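PDB 6GFV: beta-hexosaminidase LpqI, which cleaves terminal beta-1,4-linked N-acetylglucosamine from peptidoglycan fragments during mycobacterial cell-wall recycling. Local coordinates for residues 115-118 with 119-123; 267-270 with 271-275; 287-291 with 292-296. One frame throughout, in Å; residues are numbered along the deposited sequence.

Interaction 1 of 3, residues 115-118 with 119-123; sequences LARD and RGRQM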
loop_
_atom_site.group_PDB
_atom_site.type_symbol
_atom_site.label_atom_id
_atom_site.label_comp_id
_atom_site.label_asym_id
_atom_site.label_seq_id
_atom_site.Cartn_x
_atom_site.Cartn_y
_atom_site.Cartn_z
ATOM N N LEU A 115 19.408 -9.512 2.179
ATOM C CA LEU A 115 18.338 -10.424 1.804
ATOM C C LEU A 115 17.219 -9.678 1.107
ATOM O O LEU A 115 16.689 -10.155 0.107
ATOM C CB LEU A 115 17.794 -11.187 3.022
ATOM C CG LEU A 115 16.607 -12.150 2.800
ATOM C CD1 LEU A 115 16.974 -13.292 1.874
ATOM C CD2 LEU A 115 16.099 -12.711 4.103
ATOM N N ALA A 116 16.860 -8.508 1.624
ATOM C CA ALA A 116 15.802 -7.716 1.004
ATOM C C ALA A 116 16.169 -7.315 -0.425
ATOM O O ALA A 116 15.319 -7.315 -1.308
ATOM C CB ALA A 116 15.496 -6.474 1.830
ATOM N N ARG A 117 17.432 -6.962 -0.636
ATOM C CA ARG A 117 17.885 -6.526 -1.951
ATOM C C ARG A 117 17.846 -7.677 -2.961
ATOM O O ARG A 117 17.411 -7.496 -4.093
ATOM C CB ARG A 117 19.292 -5.935 -1.876
ATOM C CG ARG A 117 19.862 -5.514 -3.227
ATOM C CD ARG A 117 21.187 -4.758 -3.097
ATOM N NE ARG A 117 22.261 -5.557 -2.500
ATOM C CZ ARG A 117 22.695 -5.420 -1.251
ATOM N NH1 ARG A 117 22.145 -4.518 -0.441
ATOM N NH2 ARG A 117 23.671 -6.187 -0.805
ATOM N N ASP A 118 18.286 -8.856 -2.547
ATOM C CA ASP A 118 18.241 -10.017 -3.434
ATOM C C ASP A 118 16.814 -10.410 -3.833
ATOM O O ASP A 118 16.512 -10.561 -5.015
ATOM C CB ASP A 118 18.923 -11.212 -2.782
ATOM C CG ASP A 118 19.014 -12.392 -3.720
ATOM O OD1 ASP A 118 19.820 -12.329 -4.666
ATOM O OD2 ASP A 118 18.256 -13.349 -3.531
ATOM N N ARG A 119 15.956 -10.598 -2.836
ATOM C CA ARG A 119 14.536 -10.871 -3.065
ATOM C C ARG A 119 13.878 -9.775 -3.913
ATOM O O ARG A 119 13.072 -10.062 -4.794
ATOM C CB ARG A 119 13.797 -11.033 -1.725
ATOM C CG ARG A 119 14.128 -12.351 -0.957
ATOM C CD ARG A 119 13.450 -12.475 0.426
ATOM N NE ARG A 119 12.055 -12.894 0.349
ATOM C CZ ARG A 119 11.646 -14.155 0.237
ATOM N NH1 ARG A 119 12.530 -15.142 0.204
ATOM N NH2 ARG A 119 10.347 -14.431 0.158
ATOM N N GLY A 120 14.242 -8.521 -3.663
ATOM C CA GLY A 120 13.704 -7.399 -4.423
ATOM C C GLY A 120 14.139 -7.430 -5.883
ATOM O O GLY A 120 13.373 -7.088 -6.786
ATOM N N ARG A 121 15.384 -7.832 -6.099
ATOM C CA ARG A 121 15.945 -7.975 -7.432
ATOM C C ARG A 121 15.177 -9.011 -8.263
ATOM O O ARG A 121 14.865 -8.779 -9.423
ATOM C CB ARG A 121 17.412 -8.370 -7.317
ATOM C CG ARG A 121 18.270 -8.000 -8.499
ATOM C CD ARG A 121 19.633 -8.673 -8.409
ATOM N NE ARG A 121 20.538 -7.972 -7.511
ATOM C CZ ARG A 121 21.123 -8.507 -6.441
ATOM N NH1 ARG A 121 20.914 -9.775 -6.115
ATOM N NH2 ARG A 121 21.932 -7.764 -5.700
ATOM N N GLN A 122 14.882 -10.154 -7.650
ATOM C CA GLN A 122 14.109 -11.218 -8.287
ATOM C C GLN A 122 12.662 -10.783 -8.565
ATOM O O GLN A 122 12.088 -11.130 -9.593
ATOM C CB GLN A 122 14.137 -12.479 -7.415
ATOM C CG GLN A 122 15.550 -13.082 -7.261
ATOM C CD GLN A 122 15.549 -14.406 -6.522
ATOM O OE1 GLN A 122 14.981 -15.385 -6.987
ATOM N NE2 GLN A 122 16.165 -14.433 -5.354
ATOM N N MET A 123 12.082 -10.022 -7.644
ATOM C CA MET A 123 10.749 -9.459 -7.822
ATOM C C MET A 123 10.688 -8.446 -8.968
ATOM O O MET A 123 9.722 -8.405 -9.712
ATOM C CB MET A 123 10.265 -8.790 -6.524
ATOM C CG MET A 123 9.597 -9.737 -5.541
ATOM S SD MET A 123 8.855 -8.874 -4.123
ATOM C CE MET A 123 10.304 -8.528 -3.154
HETATM O O HOH W 1 24.417 -7.980 -3.430
#
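L115 and R119, one helical turn apart, run side by side and point the same way: CD1 of L115 lies 3.9 Å from CD of R119, placing a leucine methyl on the aliphatic part of the arginine. The R119 guanidinium is engaged elsewhere, NH2 in a salt bridge with E81 and NH1 hydrogen-bonded to the carbonyl of G95. A116 contributes its backbone, O accepting from G120 N at 2.9 Å, while its methyl packs on Y166 of helix 156-172. Every carbonyl from L115 to D118 accepts such an i to i+4 bond, which sets both segments within helix 109-126 of the TIM-barrel domain. R117 comes alongside R121, with R117 NE 3.9 Å from R121 NH2 and the guanidinium planes 60° apart. Acids probably offset these like charges: D114 and D172 both form salt bridges with R117. A water in the plane of the R117 guanidinium accepts from R117 NH2 and, weakly, from R121 NH2. In D118, CG anti to the backbone N (chi1 -175°) lets the carboxylate meet two partners: OD1 makes a salt bridge with R121 NH1 (3.1 Å), whereas OD2 takes a bent hydrogen bond from Q122 NE2 (3.0 Å), arriving from above the carboxylate plane.

Interaction 2 of 3, residues 267-270 with 271-275; sequences SDDL and SGMAA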
loop_
_atom_site.group_PDB
_atom_site.type_symbol
_atom_site.label_atom_id
_atom_site.label_comp_id
_atom_site.label_asym_id
_atom_site.label_seq_id
_atom_site.Cartn_x
_atom_site.Cartn_y
_atom_site.Cartn_z
ATOM N N SER A 267 -4.658 2.725 1.331
ATOM C CA SER A 267 -5.538 2.009 2.250
ATOM C C SER A 267 -5.107 0.550 2.347
ATOM O O SER A 267 -4.500 0.008 1.418
ATOM C CB SER A 267 -7.010 2.093 1.819
ATOM O OG SER A 267 -7.328 1.190 0.768
ATOM N N ASP A 268 -5.412 -0.084 3.480
ATOM C CA ASP A 268 -5.390 -1.549 3.562
ATOM C C ASP A 268 -6.571 -2.088 2.741
ATOM O O ASP A 268 -7.423 -1.319 2.302
ATOM C CB ASP A 268 -5.444 -2.020 5.026
ATOM C CG ASP A 268 -4.976 -3.469 5.212
ATOM O OD1 ASP A 268 -4.816 -4.194 4.207
ATOM O OD2 ASP A 268 -4.779 -3.884 6.372
ATOM N N ASP A 269 -6.609 -3.401 2.528
ATOM C CA ASP A 269 -7.618 -4.064 1.684
ATOM C C ASP A 269 -9.059 -3.787 2.110
ATOM O O ASP A 269 -9.482 -4.199 3.181
ATOM C CB ASP A 269 -7.351 -5.584 1.668
ATOM C CG ASP A 269 -8.510 -6.402 1.075
ATOM O OD1 ASP A 269 -9.193 -5.932 0.147
ATOM O OD2 ASP A 269 -8.735 -7.535 1.541
ATOM N N LEU A 270 -9.810 -3.119 1.239
ATOM C CA LEU A 270 -11.160 -2.621 1.537
ATOM C C LEU A 270 -12.287 -3.634 1.348
ATOM O O LEU A 270 -13.415 -3.420 1.808
ATOM C CB LEU A 270 -11.465 -1.394 0.664
ATOM C CG LEU A 270 -10.504 -0.211 0.823
ATOM C CD1 LEU A 270 -10.640 0.797 -0.293
ATOM C CD2 LEU A 270 -10.709 0.470 2.176
ATOM N N SER A 271 -12.009 -4.725 0.645
ATOM C CA SER A 271 -13.092 -5.611 0.284
ATOM C C SER A 271 -13.043 -6.860 1.136
ATOM O O SER A 271 -14.032 -7.243 1.746
ATOM C CB SER A 271 -13.038 -5.963 -1.210
ATOM O OG SER A 271 -11.916 -6.757 -1.501
ATOM N N GLY A 272 -11.868 -7.468 1.200
ATOM C CA GLY A 272 -11.705 -8.737 1.876
ATOM C C GLY A 272 -11.595 -8.665 3.385
ATOM O O GLY A 272 -11.421 -9.688 4.022
ATOM N N MET A 273 -11.704 -7.479 3.972
ATOM C CA MET A 273 -11.511 -7.391 5.416
ATOM C C MET A 273 -12.760 -6.911 6.125
ATOM O O MET A 273 -13.286 -5.839 5.820
ATOM C CB MET A 273 -10.329 -6.483 5.747
ATOM C CG MET A 273 -9.014 -7.038 5.234
ATOM S SD MET A 273 -7.583 -6.012 5.602
ATOM C CE MET A 273 -7.240 -6.510 7.279
ATOM N N ALA A 274 -13.213 -7.717 7.084
ATOM C CA ALA A 274 -14.475 -7.483 7.780
ATOM C C ALA A 274 -14.513 -6.172 8.557
ATOM O O ALA A 274 -15.589 -5.639 8.801
ATOM C CB ALA A 274 -14.774 -8.633 8.714
ATOM N N ALA A 275 -13.355 -5.648 8.948
ATOM C CA ALA A 275 -13.331 -4.387 9.694
ATOM C C ALA A 275 -13.941 -3.259 8.862
ATOM O O ALA A 275 -14.455 -2.283 9.401
ATOM C CB ALA A 275 -11.920 -4.039 10.118
#
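The active-site loop that follows strand 265-267 brings D268, the probable nucleophile, against M273, whose side chain crosses that of D268 at about a right angle. M273 SD lies 3.6 Å from both D268 OD1 and D268 OD2, with the methyl CE beside OD2 at 3.7 Å. A bend at chi3 (82°) turns that methyl toward the acid. Higher up the same side chain, M273 CG packs 3.5 Å from the carbonyl oxygen of D269, an oxygen that also accepts from NE2 of H228. D268 is further held from within its own segment: D269 N donates to D268 OD1 over a short 2.6 Å, meeting it on the anti side and well out of the carboxylate plane, which would restrain rotation of the group.

The turn itself is an Asx turn. D269 OD1 accepts from S271 N, two residues on, at 3.1 Å and a nearly straight 162°, with the donor standing above the carboxylate plane. G272 N adds weak bonds to both oxygens, the one to D269 OD2 measuring 3.2 Å with a strongly bent 121° at the hydrogen. The hydroxyl of S271 is also near, OG lying 3.3 Å from D269 OD1, and it receives a weak bond from the backbone N of V300. M273 occupies the N-cap position of helix 274-277, and its side chain touches S192 and H193, the latter the probable proton donor/acceptor. The CB of L270 points away from 271-275, and its side chain packs on V286 of helix 282-292.

Interaction 3 of 3, residues 287-291 with 292-296; sequences LRTLQ and AGADI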
loop_
_atom_site.group_PDB
_atom_site.type_symbol
_atom_site.label_atom_id
_atom_site.label_comp_id
_atom_site.label_asym_id
_atom_site.label_seq_id
_atom_site.Cartn_x
_atom_site.Cartn_y
_atom_site.Cartn_z
ATOM N N LEU A 287 -14.799 5.617 -1.781
ATOM C CA LEU A 287 -15.096 7.043 -1.651
ATOM C C LEU A 287 -14.558 7.613 -0.327
ATOM O O LEU A 287 -13.945 8.657 -0.312
ATOM C CB LEU A 287 -16.606 7.297 -1.762
ATOM C CG LEU A 287 -17.113 8.741 -1.606
ATOM C CD1 LEU A 287 -16.378 9.705 -2.504
ATOM C CD2 LEU A 287 -18.611 8.823 -1.882
ATOM N N ARG A 288 -14.795 6.910 0.773
ATOM C CA ARG A 288 -14.346 7.350 2.088
ATOM C C ARG A 288 -12.837 7.487 2.182
ATOM O O ARG A 288 -12.343 8.470 2.724
ATOM C CB ARG A 288 -14.837 6.385 3.170
ATOM C CG ARG A 288 -16.302 6.562 3.543
ATOM C CD ARG A 288 -16.522 7.788 4.410
ATOM N NE ARG A 288 -15.687 7.784 5.611
ATOM C CZ ARG A 288 -16.061 7.277 6.783
ATOM N NH1 ARG A 288 -17.264 6.728 6.931
ATOM N NH2 ARG A 288 -15.235 7.324 7.815
ATOM N N THR A 289 -12.095 6.510 1.651
ATOM C CA THR A 289 -10.652 6.523 1.833
ATOM C C THR A 289 -10.026 7.631 0.981
ATOM O O THR A 289 -9.100 8.281 1.420
ATOM C CB THR A 289 -10.009 5.137 1.532
ATOM O OG1 THR A 289 -8.709 5.069 2.126
ATOM C CG2 THR A 289 -9.928 4.836 0.031
ATOM N N LEU A 290 -10.569 7.891 -0.204
ATOM C CA LEU A 290 -10.118 9.032 -1.000
ATOM C C LEU A 290 -10.538 10.363 -0.362
ATOM O O LEU A 290 -9.818 11.355 -0.451
ATOM C CB LEU A 290 -10.643 8.942 -2.438
ATOM C CG LEU A 290 -10.102 7.765 -3.261
ATOM C CD1 LEU A 290 -10.619 7.799 -4.694
ATOM C CD2 LEU A 290 -8.592 7.745 -3.239
ATOM N N GLN A 291 -11.695 10.380 0.291
ATOM C CA GLN A 291 -12.107 11.562 1.037
ATOM C C GLN A 291 -11.135 11.843 2.193
ATOM O O GLN A 291 -10.889 13.003 2.541
ATOM C CB GLN A 291 -13.541 11.401 1.545
ATOM C CG GLN A 291 -14.613 11.678 0.481
ATOM C CD GLN A 291 -16.014 11.441 0.982
ATOM O OE1 GLN A 291 -16.253 10.524 1.752
ATOM N NE2 GLN A 291 -16.956 12.266 0.538
ATOM N N ALA A 292 -10.559 10.786 2.757
ATOM C CA ALA A 292 -9.612 10.923 3.869
ATOM C C ALA A 292 -8.250 11.467 3.441
ATOM O O ALA A 292 -7.519 12.026 4.258
ATOM C CB ALA A 292 -9.440 9.597 4.569
ATOM N N GLY A 293 -7.915 11.321 2.162
ATOM C CA GLY A 293 -6.635 11.779 1.666
ATOM C C GLY A 293 -5.676 10.672 1.240
ATOM O O GLY A 293 -4.540 10.950 0.921
ATOM N N ALA A 294 -6.127 9.419 1.251
ATOM C CA ALA A 294 -5.352 8.332 0.663
ATOM C C ALA A 294 -5.215 8.562 -0.840
ATOM O O ALA A 294 -6.126 9.095 -1.464
ATOM C CB ALA A 294 -6.018 6.979 0.949
ATOM N N ASP A 295 -4.085 8.178 -1.414
ATOM C CA ASP A 295 -3.880 8.298 -2.862
ATOM C C ASP A 295 -4.279 7.024 -3.643
ATOM O O ASP A 295 -4.636 7.091 -4.814
ATOM C CB ASP A 295 -2.421 8.645 -3.165
ATOM C CG ASP A 295 -1.926 9.875 -2.399
ATOM O OD1 ASP A 295 -2.460 10.964 -2.649
ATOM O OD2 ASP A 295 -0.989 9.744 -1.580
ATOM N N ILE A 296 -4.170 5.876 -2.990
ATOM C CA ILE A 296 -4.473 4.581 -3.600
ATOM C C ILE A 296 -5.506 3.852 -2.772
ATOM O O ILE A 296 -5.316 3.649 -1.571
ATOM C CB ILE A 296 -3.216 3.676 -3.732
ATOM C CG1 ILE A 296 -2.249 4.231 -4.769
ATOM C CG2 ILE A 296 -3.607 2.252 -4.103
ATOM C CD1 ILE A 296 -2.843 4.334 -6.124
HETATM O O HOH W 2 -7.369 11.671 -2.079
#
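Helix 282-292 ends in a Schellman motif, in which G293 and A294 turn back onto the last turn formed by 287-291. A294 N donates to T289 O at 3.2 Å, and G293 N donates to L290 O, also at 3.2 Å, from above the carbonyl plane. G293 is the C-prime residue: its positive phi of 112° carries the chain out of the helix. One residue before G293, A292 N still makes the i to i+4 bond to R288 O (2.9 Å). A water then bridges the two segments, donating to L290 O and A294 O.

Among the side chains, A294 CB points toward the helix and sits 3.4 Å from T289 O. Chi1 of -161° sets T289 OG1 beside its own carbonyl carbon, where A294 CB meets it at 3.5 Å; OG1 is also hydrogen-bonded to S241 O. L290 reaches across with CD2, which lies 3.3 Å from A294 O.

Beyond the turn, the D295 carboxylate is hydrogen-bonded to S329 OG, forms salt bridges with R251 and R332, and accepts from V265 N, at the start of strand 265-267. L290 packs on L312 of helix 305-317, T289 touches S267 of strand 265-267, and D295 and I296 carry the chain on into strand 297-299.

In the fold
From the N terminus the three contacts come in series, none nesting in or crossing another, and all within the glycosyl hydrolase family 3 range. Interaction 1 stays inside helix 109-126 and closes no loop; its centre is 27 Å from that of interaction 2, on the opposite side of the chain's centre. Interaction 2 closes the turn from strand 265-267 into helix 274-277, and interaction 3 closes the exit from helix 282-292 toward strand 297-299. These last two touch: S267 N is 3.1 Å from I296 O, a probable hydrogen bond, and L270 CD1 packs on T289 CG2. The helix-ending turn is thereby joined to the strand that leads into the active-site loop.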